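Local coordinates for protein chitin deacetylase 1 (Bombyx mori, PDB 5ZNT) that removes the acetyl groups from N-acetylglucosamine units of chitin with the help of a zinc ion, yielding chitosan and acetate, at residues A[78-89]-A[127-136]. Residues are numbered along the deposited sequence; the frame is centred on the assembly and turned at random.
Sequences VSHKYTNYSAVQ and MRVIIEKFSN. With NAG (2-acetamido-2-deoxy-beta-D-glucopyranose), chain B; NAG (2-acetamido-2-deoxy-beta-D-glucopyranose), chain D.
Y85 enters helix 127-134 as a knob in the hole formed by M127, I130, I131 and F134. Its CB lies 3.7 Å from F134 CB; with CG beside the backbone N (chi1 -74°), the ring then runs along the helix toward M127. CD1 passes S135 OG and CE1 passes I131 CG1, both at the ring edge, while CZ rests 3.5 Å from I130 CG2. At the tip, Y85 OH meets M127 CE at 3.4 Å. Y85 OH also shares a nearly straight hydrogen bond with H80 ND1 (2.6 Å, 168°). That bond helps to fix the imidazole, which a bond from NE2 to P368 O and a stack with Y367 also hold. I130 CD1 sits over the centre of the H80 ring face, a CH-pi contact 3.8 Å from the centroid. A phenylalanine at Y85 would probably leave H80 ND1 without this partner, the imidazole relying on its NE2 bond and stacking. S135 OG donates to Y85 O (2.7 Å), in the carbonyl plane and on a lone pair, although that oxygen already accepts from Q89 N. Water links Q89 OE1 to F134 O. Segments 85-89 and 127-134 cross at -80°. This knob-into-hole contact packs two helices of the CE4 deacetylase domain together against strand 97-100 of its parallel sheet.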
loop_
_atom_site.group_PDB
_atom_site.type_symbol
_atom_site.label_atom_id
_atom_site.label_comp_id
_atom_site.label_asym_id
_atom_site.label_seq_id
_atom_site.Cartn_x
_atom_site.Cartn_y
_atom_site.Cartn_z
ATOM N N VAL A 78 -5.154 2.826 5.454
ATOM C CA VAL A 78 -5.777 3.699 6.448
ATOM C C VAL A 78 -6.268 2.853 7.600
ATOM O O VAL A 78 -6.972 1.861 7.387
ATOM C CB VAL A 78 -6.934 4.502 5.820
ATOM C CG1 VAL A 78 -7.608 5.397 6.890
ATOM C CG2 VAL A 78 -6.384 5.372 4.655
ATOM N N SER A 79 -5.901 3.243 8.825
ATOM C CA SER A 79 -6.466 2.671 10.038
ATOM C C SER A 79 -7.511 3.636 10.600
ATOM O O SER A 79 -7.452 4.839 10.353
ATOM C CB SER A 79 -5.364 2.401 11.085
ATOM O OG SER A 79 -4.657 3.610 11.398
ATOM N N HIS A 80 -8.454 3.099 11.394
ATOM C CA HIS A 80 -9.669 3.847 11.741
ATOM C C HIS A 80 -9.416 4.936 12.776
ATOM O O HIS A 80 -9.858 6.074 12.603
ATOM C CB HIS A 80 -10.741 2.872 12.242
ATOM C CG HIS A 80 -11.992 3.528 12.766
ATOM N ND1 HIS A 80 -12.660 4.533 12.089
ATOM C CD2 HIS A 80 -12.704 3.299 13.895
ATOM C CE1 HIS A 80 -13.735 4.887 12.779
ATOM N NE2 HIS A 80 -13.787 4.152 13.878
ATOM N N LYS A 81 -8.751 4.611 13.896
ATOM C CA LYS A 81 -8.834 5.513 15.039
ATOM C C LYS A 81 -8.173 6.842 14.716
ATOM O O LYS A 81 -7.040 6.889 14.221
ATOM C CB LYS A 81 -8.195 4.884 16.294
ATOM C CG LYS A 81 -8.745 5.451 17.612
ATOM C CD LYS A 81 -8.007 4.801 18.831
ATOM C CE LYS A 81 -8.666 5.175 20.140
ATOM N NZ LYS A 81 -8.058 4.436 21.320
ATOM N N TYR A 82 -8.903 7.932 14.986
ATOM C CA TYR A 82 -8.500 9.316 14.756
ATOM C C TYR A 82 -8.485 9.719 13.289
ATOM O O TYR A 82 -8.000 10.803 12.963
ATOM C CB TYR A 82 -7.125 9.628 15.359
ATOM C CG TYR A 82 -6.975 9.159 16.796
ATOM C CD1 TYR A 82 -7.828 9.637 17.804
ATOM C CD2 TYR A 82 -5.973 8.252 17.150
ATOM C CE1 TYR A 82 -7.672 9.206 19.145
ATOM C CE2 TYR A 82 -5.816 7.819 18.462
ATOM C CZ TYR A 82 -6.657 8.300 19.458
ATOM O OH TYR A 82 -6.488 7.848 20.761
ATOM N N THR A 83 -9.009 8.900 12.389
ATOM C CA THR A 83 -8.966 9.263 10.984
ATOM C C THR A 83 -10.055 10.280 10.664
ATOM O O THR A 83 -11.139 10.258 11.250
ATOM C CB THR A 83 -9.098 8.014 10.124
ATOM O OG1 THR A 83 -7.813 7.405 10.084
ATOM C CG2 THR A 83 -9.575 8.314 8.680
ATOM N N ASN A 84 -9.719 11.213 9.784
ATOM C CA ASN A 84 -10.632 12.235 9.284
ATOM C C ASN A 84 -11.168 11.733 7.947
ATOM O O ASN A 84 -10.431 11.692 6.955
ATOM C CB ASN A 84 -9.854 13.539 9.180
ATOM C CG ASN A 84 -10.614 14.662 8.516
ATOM O OD1 ASN A 84 -11.582 14.471 7.767
ATOM N ND2 ASN A 84 -10.153 15.867 8.795
ATOM N N TYR A 85 -12.438 11.313 7.920
ATOM C CA TYR A 85 -12.957 10.670 6.720
ATOM C C TYR A 85 -13.306 11.645 5.603
ATOM O O TYR A 85 -13.393 11.210 4.446
ATOM C CB TYR A 85 -14.157 9.779 7.069
ATOM C CG TYR A 85 -13.630 8.542 7.761
ATOM C CD1 TYR A 85 -13.154 7.450 7.015
ATOM C CD2 TYR A 85 -13.509 8.507 9.151
ATOM C CE1 TYR A 85 -12.634 6.332 7.647
ATOM C CE2 TYR A 85 -12.990 7.404 9.797
ATOM C CZ TYR A 85 -12.525 6.337 9.043
ATOM O OH TYR A 85 -12.003 5.276 9.706
ATOM N N SER A 86 -13.484 12.938 5.905
ATOM C CA SER A 86 -13.547 13.940 4.836
ATOM C C SER A 86 -12.216 14.036 4.117
ATOM O O SER A 86 -12.172 14.249 2.900
ATOM C CB SER A 86 -13.895 15.316 5.402
ATOM O OG SER A 86 -15.195 15.273 5.935
ATOM N N ALA A 87 -11.119 13.931 4.872
ATOM C CA ALA A 87 -9.790 13.982 4.271
ATOM C C ALA A 87 -9.521 12.737 3.443
ATOM O O ALA A 87 -8.928 12.827 2.359
ATOM C CB ALA A 87 -8.725 14.156 5.359
ATOM N N VAL A 88 -9.917 11.562 3.957
ATOM C CA VAL A 88 -9.824 10.333 3.177
ATOM C C VAL A 88 -10.582 10.503 1.861
ATOM O O VAL A 88 -10.091 10.146 0.785
ATOM C CB VAL A 88 -10.372 9.140 3.999
ATOM C CG1 VAL A 88 -10.549 7.925 3.141
ATOM C CG2 VAL A 88 -9.437 8.794 5.212
ATOM N N GLN A 89 -11.786 11.062 1.938
ATOM C CA GLN A 89 -12.612 11.270 0.751
ATOM C C GLN A 89 -11.932 12.198 -0.243
ATOM O O GLN A 89 -11.968 11.957 -1.456
ATOM C CB GLN A 89 -13.968 11.842 1.167
ATOM C CG GLN A 89 -14.928 12.111 -0.000
ATOM C CD GLN A 89 -16.276 12.634 0.498
ATOM O OE1 GLN A 89 -16.362 13.290 1.537
ATOM N NE2 GLN A 89 -17.321 12.348 -0.247
ATOM N N MET A 127 -13.265 -2.270 8.356
ATOM C CA MET A 127 -12.652 -0.989 8.021
ATOM C C MET A 127 -13.073 -0.539 6.628
ATOM O O MET A 127 -13.296 0.659 6.400
ATOM C CB MET A 127 -11.123 -1.073 8.110
ATOM C CG MET A 127 -10.404 0.243 7.786
ATOM S SD MET A 127 -11.007 1.655 8.796
ATOM C CE MET A 127 -10.096 3.037 8.096
ATOM N N ARG A 128 -13.195 -1.479 5.682
ATOM C CA ARG A 128 -13.727 -1.114 4.364
ATOM C C ARG A 128 -15.132 -0.516 4.473
ATOM O O ARG A 128 -15.464 0.454 3.774
ATOM C CB ARG A 128 -13.732 -2.329 3.428
ATOM C CG ARG A 128 -14.309 -2.017 2.009
ATOM C CD ARG A 128 -14.184 -3.240 1.057
ATOM N NE ARG A 128 -14.887 -4.393 1.600
ATOM C CZ ARG A 128 -14.762 -5.629 1.130
ATOM N NH1 ARG A 128 -13.961 -5.864 0.101
ATOM N NH2 ARG A 128 -15.435 -6.626 1.687
ATOM N N VAL A 129 -15.976 -1.083 5.333
ATOM C CA VAL A 129 -17.325 -0.531 5.513
ATOM C C VAL A 129 -17.258 0.900 6.049
ATOM O O VAL A 129 -17.972 1.795 5.575
ATOM C CB VAL A 129 -18.142 -1.441 6.450
ATOM C CG1 VAL A 129 -19.356 -0.692 7.050
ATOM C CG2 VAL A 129 -18.581 -2.721 5.722
ATOM N N ILE A 130 -16.408 1.135 7.051
ATOM C CA ILE A 130 -16.269 2.477 7.617
ATOM C C ILE A 130 -15.875 3.475 6.542
ATOM O O ILE A 130 -16.480 4.554 6.405
ATOM C CB ILE A 130 -15.247 2.466 8.771
ATOM C CG1 ILE A 130 -15.718 1.523 9.884
ATOM C CG2 ILE A 130 -15.032 3.894 9.319
ATOM C CD1 ILE A 130 -14.712 1.406 11.049
ATOM N N ILE A 131 -14.848 3.138 5.757
ATOM C CA ILE A 131 -14.371 4.056 4.722
ATOM C C ILE A 131 -15.460 4.328 3.699
ATOM O O ILE A 131 -15.726 5.488 3.350
ATOM C CB ILE A 131 -13.126 3.493 4.025
ATOM C CG1 ILE A 131 -11.941 3.429 5.008
ATOM C CG2 ILE A 131 -12.775 4.357 2.810
ATOM C CD1 ILE A 131 -10.758 2.623 4.439
ATOM N N GLU A 132 -16.063 3.257 3.162
ATOM C CA GLU A 132 -17.064 3.411 2.108
ATOM C C GLU A 132 -18.219 4.276 2.586
ATOM O O GLU A 132 -18.707 5.146 1.841
ATOM C CB GLU A 132 -17.559 2.039 1.642
ATOM C CG GLU A 132 -16.487 1.253 0.840
ATOM C CD GLU A 132 -16.959 -0.142 0.380
ATOM O OE1 GLU A 132 -18.021 -0.604 0.817
ATOM O OE2 GLU A 132 -16.258 -0.790 -0.419
ATOM N N LYS A 133 -18.636 4.094 3.847
ATOM C CA LYS A 133 -19.700 4.936 4.382
ATOM C C LYS A 133 -19.226 6.364 4.636
ATOM O O LYS A 133 -19.762 7.314 4.052
ATOM C CB LYS A 133 -20.279 4.354 5.671
ATOM C CG LYS A 133 -21.348 5.281 6.282
ATOM C CD LYS A 133 -22.127 4.592 7.410
ATOM C CE LYS A 133 -23.085 5.621 8.089
ATOM N NZ LYS A 133 -23.873 4.942 9.177
ATOM N N PHE A 134 -18.253 6.552 5.534
ATOM C CA PHE A 134 -17.968 7.911 5.992
ATOM C C PHE A 134 -17.131 8.727 5.029
ATOM O O PHE A 134 -17.093 9.954 5.177
ATOM C CB PHE A 134 -17.344 7.870 7.382
ATOM C CG PHE A 134 -18.318 7.371 8.387
ATOM C CD1 PHE A 134 -19.362 8.201 8.816
ATOM C CD2 PHE A 134 -18.285 6.042 8.798
ATOM C CE1 PHE A 134 -20.319 7.742 9.713
ATOM C CE2 PHE A 134 -19.246 5.560 9.695
ATOM C CZ PHE A 134 -20.262 6.417 10.158
ATOM N N SER A 135 -16.495 8.103 4.039
ATOM C CA SER A 135 -15.874 8.842 2.941
ATOM C C SER A 135 -16.722 8.790 1.673
ATOM O O SER A 135 -16.288 9.298 0.632
ATOM C CB SER A 135 -14.471 8.289 2.647
ATOM O OG SER A 135 -13.607 8.562 3.747
ATOM N N ASN A 136 -17.886 8.142 1.725
ATOM C CA ASN A 136 -18.820 8.076 0.598
ATOM C C ASN A 136 -18.115 7.616 -0.681
ATOM O O ASN A 136 -18.125 8.272 -1.722
ATOM C CB ASN A 136 -19.517 9.422 0.395
ATOM C CG ASN A 136 -20.688 9.322 -0.580
ATOM O OD1 ASN A 136 -21.213 8.236 -0.823
ATOM N ND2 ASN A 136 -21.094 10.448 -1.137
HETATM C C1 NAG B . -10.719 17.039 8.210
HETATM C C2 NAG B . -10.248 18.356 8.792
HETATM C C3 NAG B . -10.890 19.510 8.023
HETATM C C4 NAG B . -10.668 19.351 6.519
HETATM C C5 NAG B . -11.011 17.934 6.066
HETATM C C6 NAG B . -10.626 17.653 4.632
HETATM C C7 NAG B . -9.794 17.890 11.171
HETATM C C8 NAG B . -10.207 18.200 12.580
HETATM N N2 NAG B . -10.519 18.476 10.214
HETATM O O3 NAG B . -10.330 20.720 8.512
HETATM O O4 NAG B . -11.614 20.117 5.783
HETATM O O5 NAG B . -10.340 16.969 6.879
HETATM O O6 NAG B . -9.255 17.954 4.409
HETATM O O7 NAG B . -8.861 17.116 10.911
HETATM C C1 NAG D . -22.195 10.470 -2.075
HETATM C C2 NAG D . -23.396 11.195 -1.421
HETATM C C3 NAG D . -24.458 11.578 -2.464
HETATM C C4 NAG D . -23.834 12.285 -3.656
HETATM C C5 NAG D . -22.744 11.394 -4.227
HETATM C C6 NAG D . -22.036 12.003 -5.413
HETATM C C7 NAG D . -24.146 10.731 0.877
HETATM C C8 NAG D . -24.777 9.718 1.794
HETATM N N2 NAG D . -23.988 10.350 -0.394
HETATM O O3 NAG D . -25.429 12.425 -1.858
HETATM O O4 NAG D . -24.820 12.550 -4.649
HETATM O O5 NAG D . -21.753 11.189 -3.213
HETATM O O6 NAG D . -21.703 13.364 -5.172
HETATM O O7 NAG D . -23.793 11.840 1.274
HETATM O O HOH W 1 -16.564 12.626 4.187
HETATM O O HOH W 2 -16.682 10.410 -2.546
HETATM O O HOH W 3 -20.121 13.110 -0.391
#